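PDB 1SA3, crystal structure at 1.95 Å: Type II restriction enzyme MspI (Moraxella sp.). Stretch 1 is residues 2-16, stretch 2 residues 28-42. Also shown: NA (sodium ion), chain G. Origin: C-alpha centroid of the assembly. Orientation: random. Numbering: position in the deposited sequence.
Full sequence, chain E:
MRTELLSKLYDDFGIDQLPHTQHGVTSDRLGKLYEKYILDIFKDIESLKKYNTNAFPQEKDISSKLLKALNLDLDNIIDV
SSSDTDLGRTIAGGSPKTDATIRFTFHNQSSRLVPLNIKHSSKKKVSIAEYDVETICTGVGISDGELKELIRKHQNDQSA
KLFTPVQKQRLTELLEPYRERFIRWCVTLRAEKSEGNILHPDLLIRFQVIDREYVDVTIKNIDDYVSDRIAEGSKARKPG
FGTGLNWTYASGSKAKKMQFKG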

# COMPACT_ATOMS: atom_id res chain seq x y z
N ARG E 2 -16.05 -2.16 17.23
CA ARG E 2 -16.51 -0.83 16.86
C ARG E 2 -16.32 0.05 18.08
O ARG E 2 -17.24 0.25 18.88
CB ARG E 2 -17.98 -0.81 16.45
CG ARG E 2 -18.21 -1.30 15.04
CD ARG E 2 -19.35 -0.53 14.41
NE ARG E 2 -19.83 -1.17 13.19
CZ ARG E 2 -20.88 -0.75 12.49
NH1 ARG E 2 -21.56 0.31 12.90
NH2 ARG E 2 -21.25 -1.40 11.40
N THR E 3 -15.10 0.56 18.22
CA THR E 3 -14.75 1.42 19.32
C THR E 3 -15.55 2.70 19.22
O THR E 3 -16.31 2.89 18.28
CB THR E 3 -13.28 1.79 19.25
OG1 THR E 3 -13.05 2.51 18.03
CG2 THR E 3 -12.42 0.55 19.27
N GLU E 4 -15.35 3.58 20.20
CA GLU E 4 -16.03 4.85 20.23
C GLU E 4 -15.75 5.62 18.94
O GLU E 4 -16.66 6.15 18.31
CB GLU E 4 -15.57 5.67 21.44
CG GLU E 4 -16.38 6.92 21.70
CD GLU E 4 -15.80 7.79 22.81
OE1 GLU E 4 -16.55 8.63 23.35
OE2 GLU E 4 -14.60 7.63 23.14
N LEU E 5 -14.48 5.69 18.55
CA LEU E 5 -14.10 6.40 17.34
C LEU E 5 -14.63 5.74 16.08
O LEU E 5 -15.20 6.40 15.22
CB LEU E 5 -12.57 6.52 17.24
CG LEU E 5 -12.03 7.22 15.98
CD1 LEU E 5 -12.57 8.65 15.89
CD2 LEU E 5 -10.50 7.23 16.03
N LEU E 6 -14.46 4.42 15.96
CA LEU E 6 -14.93 3.73 14.77
C LEU E 6 -16.44 3.79 14.67
O LEU E 6 -17.00 3.90 13.57
CB LEU E 6 -14.48 2.27 14.75
CG LEU E 6 -13.23 1.91 13.95
CD1 LEU E 6 -13.17 0.39 13.79
CD2 LEU E 6 -13.26 2.59 12.56
N SER E 7 -17.12 3.70 15.81
CA SER E 7 -18.58 3.75 15.80
C SER E 7 -19.00 5.09 15.23
O SER E 7 -19.95 5.18 14.45
CB SER E 7 -19.13 3.60 17.22
OG SER E 7 -20.55 3.68 17.21
N LYS E 8 -18.28 6.14 15.60
CA LYS E 8 -18.57 7.48 15.10
C LYS E 8 -18.36 7.56 13.59
O LYS E 8 -19.19 8.10 12.87
CB LYS E 8 -17.70 8.52 15.79
CG LYS E 8 -17.77 9.90 15.15
CD LYS E 8 -16.81 10.88 15.82
CE LYS E 8 -16.48 12.04 14.90
NZ LYS E 8 -17.70 12.81 14.51
N LEU E 9 -17.23 7.02 13.13
CA LEU E 9 -16.93 7.06 11.70
C LEU E 9 -17.92 6.23 10.88
O LEU E 9 -18.35 6.65 9.82
CB LEU E 9 -15.49 6.58 11.44
CG LEU E 9 -14.39 7.41 12.13
CD1 LEU E 9 -13.02 6.89 11.73
CD2 LEU E 9 -14.53 8.87 11.75
N TYR E 10 -18.29 5.05 11.38
CA TYR E 10 -19.25 4.24 10.64
C TYR E 10 -20.57 4.98 10.51
O TYR E 10 -21.28 4.85 9.52
CB TYR E 10 -19.47 2.88 11.31
CG TYR E 10 -18.52 1.81 10.86
CD1 TYR E 10 -17.15 1.90 11.14
CD2 TYR E 10 -18.96 0.72 10.11
CE1 TYR E 10 -16.26 0.93 10.69
CE2 TYR E 10 -18.07 -0.25 9.66
CZ TYR E 10 -16.72 -0.14 9.95
OH TYR E 10 -15.84 -1.11 9.52
N ASP E 11 -20.90 5.78 11.52
CA ASP E 11 -22.13 6.53 11.51
C ASP E 11 -22.02 7.69 10.52
O ASP E 11 -22.92 7.90 9.71
CB ASP E 11 -22.45 7.06 12.91
CG ASP E 11 -23.84 7.69 12.99
OD1 ASP E 11 -24.82 6.97 12.72
OD2 ASP E 11 -23.94 8.89 13.32
N ASP E 12 -20.91 8.43 10.59
CA ASP E 12 -20.71 9.57 9.69
C ASP E 12 -20.73 9.13 8.22
O ASP E 12 -21.14 9.90 7.35
CB ASP E 12 -19.38 10.28 9.96
CG ASP E 12 -19.23 10.77 11.40
OD1 ASP E 12 -20.25 11.15 12.03
OD2 ASP E 12 -18.08 10.79 11.89
N PHE E 13 -20.27 7.92 7.95
CA PHE E 13 -20.23 7.41 6.58
C PHE E 13 -21.47 6.59 6.19
O PHE E 13 -21.51 5.98 5.12
CB PHE E 13 -18.96 6.59 6.34
CG PHE E 13 -17.71 7.42 6.16
CD1 PHE E 13 -16.98 7.85 7.27
CD2 PHE E 13 -17.26 7.77 4.89
CE1 PHE E 13 -15.83 8.63 7.11
CE2 PHE E 13 -16.11 8.55 4.72
CZ PHE E 13 -15.39 8.98 5.83
N GLY E 14 -22.47 6.57 7.07
CA GLY E 14 -23.70 5.84 6.80
C GLY E 14 -23.56 4.40 6.35
O GLY E 14 -24.37 3.91 5.55
N ILE E 15 -22.55 3.71 6.87
CA ILE E 15 -22.30 2.32 6.51
C ILE E 15 -23.52 1.43 6.74
O ILE E 15 -23.94 0.70 5.85
CB ILE E 15 -21.11 1.73 7.30
CG1 ILE E 15 -19.83 2.53 7.02
CG2 ILE E 15 -20.91 0.27 6.93
CD1 ILE E 15 -19.44 2.61 5.56
N ASP E 16 -24.09 1.50 7.94
CA ASP E 16 -25.23 0.67 8.27
C ASP E 16 -26.51 1.00 7.51
O ASP E 16 -27.48 0.25 7.59
CB ASP E 16 -25.49 0.70 9.78
CG ASP E 16 -24.33 0.14 10.58
OD1 ASP E 16 -23.61 -0.75 10.06
OD2 ASP E 16 -24.13 0.57 11.73
NA NA G . -6.91 10.06 0.24
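Stretch 2 28-42: DRLGKLYEKYILDIF

Stretch 2 is helical from Asp28 to Ile41, continuing a helix that begins earlier in the chain, and Phe42 is the first residue to leave helical phi/psi. It packs against the shorter helix of stretch 1, residues 4-12. Thr3 caps the N-terminus of that helix, its OG1 accepting from Leu6 N at 3.1 Å; at the other end Phe13 leaves helical geometry, Gly14 adopts a positive phi of 51°, and Ile15 and Asp16 enter a 3-10 segment. The two helices run in roughly opposite directions, with an angle of 141° between their N-to-C vectors and a closest axial approach of 10.1 Å. The register agrees with this: the CA atoms of Leu6 and Tyr37 lie 7.1 Å apart, those of Leu9 and Leu33 6.6 Å, and those of Phe13 and Arg29 6.7 Å, so that the N-terminal part of the stretch 2 helix lies beside the C-terminal end of the stretch 1 helix. The contact buries 832 Å² between the two stretches, both sides summed.

Leu9 lies at the middle of the contact as a knob in a hole formed by Leu33, Lys36, Tyr37 and Asp40. Its CD1 approaches Tyr37 CB at 3.7 Å, its CD2 reaches Lys36 CD at 3.6 Å, and its CB lies 4.0 Å from Leu33 CG. Within this hole Lys36 NZ forms a salt bridge with Asp40 OD2 at 2.8 Å, while the aliphatic part of the lysine packs on Leu9. A water links the helices beside it, donating to Asp12 OD2 at 2.9 Å and accepting from Lys36 NZ at 2.7 Å.

Toward the C-terminal end of the stretch 2 helix, Tyr37 meets two leucines, which approach its ring differently. Leu6 covers one face, with CD2 3.6 Å from the centroid of the Tyr37 ring and almost on the ring normal, whereas Leu5 CD2 lies at the ring edge, 3.5 Å from Tyr37 CE1. Leu5 CD2 also touches Ile41 CG1 at 3.9 Å.

Leu33 serves several neighbours at once. Its CD1 sits over a face of the Tyr10 ring, 3.7 Å from Tyr10 CD1, and also meets Ile15 CG1 at 3.7 Å. Its CA lies over a face of Phe13, 3.9 Å from the centroid of that ring, so the phenyl group lies close against the helix backbone. The same ring brings CE2 of Phe13 to 3.8 Å from Lys32 CB.

Two direct hydrogen bonds supplement this apolar packing. Tyr34 OH donates to Tyr10 OH at 2.6 Å, a short bond in which each hydroxyl oxygen lies near the plane of the other ring, at its edge, in a buried setting. Where the first helix ends, Arg29 NH1 donates to Phe13 O at 2.8 Å, but the 120° angle makes this bond weak. Ile15 completes the contact there, its CD1 lying 3.7 Å from Arg29 CB and 3.9 Å from Leu30 CD2.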

# COMPACT_ATOMS: atom_id res chain seq x y z
N ASP E 28 -16.10 1.49 -1.49
CA ASP E 28 -15.65 2.87 -1.63
C ASP E 28 -15.77 3.64 -0.31
O ASP E 28 -14.86 4.39 0.07
CB ASP E 28 -16.47 3.60 -2.71
CG ASP E 28 -16.26 3.02 -4.11
OD1 ASP E 28 -16.96 3.46 -5.04
OD2 ASP E 28 -15.39 2.13 -4.28
N ARG E 29 -16.89 3.46 0.38
CA ARG E 29 -17.13 4.14 1.65
C ARG E 29 -16.16 3.66 2.72
O ARG E 29 -15.56 4.46 3.44
CB ARG E 29 -18.56 3.86 2.15
CG ARG E 29 -19.69 4.41 1.29
CD ARG E 29 -19.94 5.88 1.51
NE ARG E 29 -21.17 6.35 0.87
CZ ARG E 29 -22.39 6.24 1.38
NH1 ARG E 29 -22.60 5.67 2.56
NH2 ARG E 29 -23.43 6.71 0.70
N LEU E 30 -16.01 2.35 2.82
CA LEU E 30 -15.09 1.79 3.80
C LEU E 30 -13.67 2.29 3.55
O LEU E 30 -12.92 2.58 4.49
CB LEU E 30 -15.14 0.27 3.73
CG LEU E 30 -16.43 -0.36 4.22
CD1 LEU E 30 -16.39 -1.87 4.01
CD2 LEU E 30 -16.62 -0.04 5.69
N GLY E 31 -13.29 2.40 2.28
CA GLY E 31 -11.96 2.88 1.95
C GLY E 31 -11.69 4.27 2.50
O GLY E 31 -10.68 4.52 3.15
N LYS E 32 -12.62 5.18 2.25
CA LYS E 32 -12.49 6.55 2.73
C LYS E 32 -12.59 6.58 4.24
O LYS E 32 -11.92 7.36 4.91
CB LYS E 32 -13.59 7.43 2.13
CG LYS E 32 -13.46 7.71 0.63
N LEU E 33 -13.43 5.70 4.79
CA LEU E 33 -13.61 5.65 6.23
C LEU E 33 -12.33 5.28 6.95
O LEU E 33 -11.97 5.91 7.95
CB LEU E 33 -14.72 4.66 6.58
CG LEU E 33 -15.17 4.57 8.05
CD1 LEU E 33 -16.55 3.91 8.14
CD2 LEU E 33 -14.14 3.79 8.87
N TYR E 34 -11.63 4.26 6.47
CA TYR E 34 -10.41 3.85 7.15
C TYR E 34 -9.25 4.82 6.96
O TYR E 34 -8.33 4.87 7.79
CB TYR E 34 -10.05 2.41 6.77
CG TYR E 34 -10.86 1.44 7.60
CD1 TYR E 34 -12.06 0.90 7.12
CD2 TYR E 34 -10.50 1.16 8.91
CE1 TYR E 34 -12.88 0.11 7.93
CE2 TYR E 34 -11.29 0.38 9.74
CZ TYR E 34 -12.48 -0.15 9.25
OH TYR E 34 -13.27 -0.90 10.08
N GLU E 35 -9.29 5.61 5.89
CA GLU E 35 -8.25 6.62 5.72
C GLU E 35 -8.51 7.64 6.82
O GLU E 35 -7.60 8.07 7.52
CB GLU E 35 -8.37 7.32 4.36
CG GLU E 35 -7.39 8.49 4.24
CD GLU E 35 -7.49 9.23 2.92
OE1 GLU E 35 -7.66 8.56 1.88
OE2 GLU E 35 -7.39 10.47 2.93
N LYS E 36 -9.78 8.00 6.99
CA LYS E 36 -10.17 8.98 7.99
C LYS E 36 -9.86 8.49 9.40
O LYS E 36 -9.56 9.28 10.29
CB LYS E 36 -11.66 9.30 7.84
CG LYS E 36 -12.03 10.74 8.15
CD LYS E 36 -12.49 10.90 9.57
CE LYS E 36 -13.05 12.30 9.80
NZ LYS E 36 -13.78 12.37 11.10
N TYR E 37 -9.95 7.18 9.61
CA TYR E 37 -9.67 6.57 10.91
C TYR E 37 -8.23 6.89 11.30
O TYR E 37 -7.95 7.26 12.45
CB TYR E 37 -9.91 5.06 10.82
CG TYR E 37 -9.87 4.28 12.12
CD1 TYR E 37 -10.21 4.86 13.34
CD2 TYR E 37 -9.56 2.92 12.10
CE1 TYR E 37 -10.23 4.09 14.52
CE2 TYR E 37 -9.57 2.16 13.25
CZ TYR E 37 -9.91 2.75 14.46
OH TYR E 37 -9.94 1.95 15.58
N ILE E 38 -7.31 6.78 10.35
CA ILE E 38 -5.90 7.08 10.62
C ILE E 38 -5.73 8.58 10.85
O ILE E 38 -5.06 8.99 11.79
CB ILE E 38 -4.98 6.65 9.44
CG1 ILE E 38 -5.00 5.13 9.28
CG2 ILE E 38 -3.54 7.13 9.68
CD1 ILE E 38 -4.40 4.36 10.45
N LEU E 39 -6.36 9.40 10.01
CA LEU E 39 -6.25 10.84 10.14
C LEU E 39 -6.71 11.34 11.51
O LEU E 39 -6.07 12.22 12.10
CB LEU E 39 -7.04 11.54 9.03
CG LEU E 39 -6.62 11.32 7.57
CD1 LEU E 39 -7.63 11.99 6.65
CD2 LEU E 39 -5.23 11.88 7.32
N ASP E 40 -7.79 10.77 12.02
CA ASP E 40 -8.31 11.17 13.32
C ASP E 40 -7.43 10.72 14.48
O ASP E 40 -7.27 11.44 15.47
CB ASP E 40 -9.74 10.65 13.51
CG ASP E 40 -10.76 11.46 12.73
OD1 ASP E 40 -10.38 12.49 12.14
OD2 ASP E 40 -11.95 11.06 12.72
N ILE E 41 -6.87 9.51 14.39
CA ILE E 41 -6.01 9.02 15.45
C ILE E 41 -4.79 9.94 15.57
O ILE E 41 -4.32 10.21 16.67
CB ILE E 41 -5.55 7.56 15.17
CG1 ILE E 41 -6.74 6.61 15.34
CG2 ILE E 41 -4.42 7.17 16.12
CD1 ILE E 41 -6.46 5.18 14.90
N PHE E 42 -4.30 10.43 14.43
CA PHE E 42 -3.14 11.32 14.38
C PHE E 42 -3.48 12.76 14.01
O PHE E 42 -2.67 13.46 13.40
CB PHE E 42 -2.10 10.77 13.38
CG PHE E 42 -1.46 9.48 13.81
CD1 PHE E 42 -2.12 8.27 13.64
CD2 PHE E 42 -0.21 9.49 14.43
CE1 PHE E 42 -1.55 7.08 14.07
CE2 PHE E 42 0.38 8.30 14.88
CZ PHE E 42 -0.29 7.09 14.70
O HOH W 1 -16.07 11.50 9.90
O HOH W 2 -6.02 10.95 -1.67
O HOH W 3 -6.96 8.05 -1.08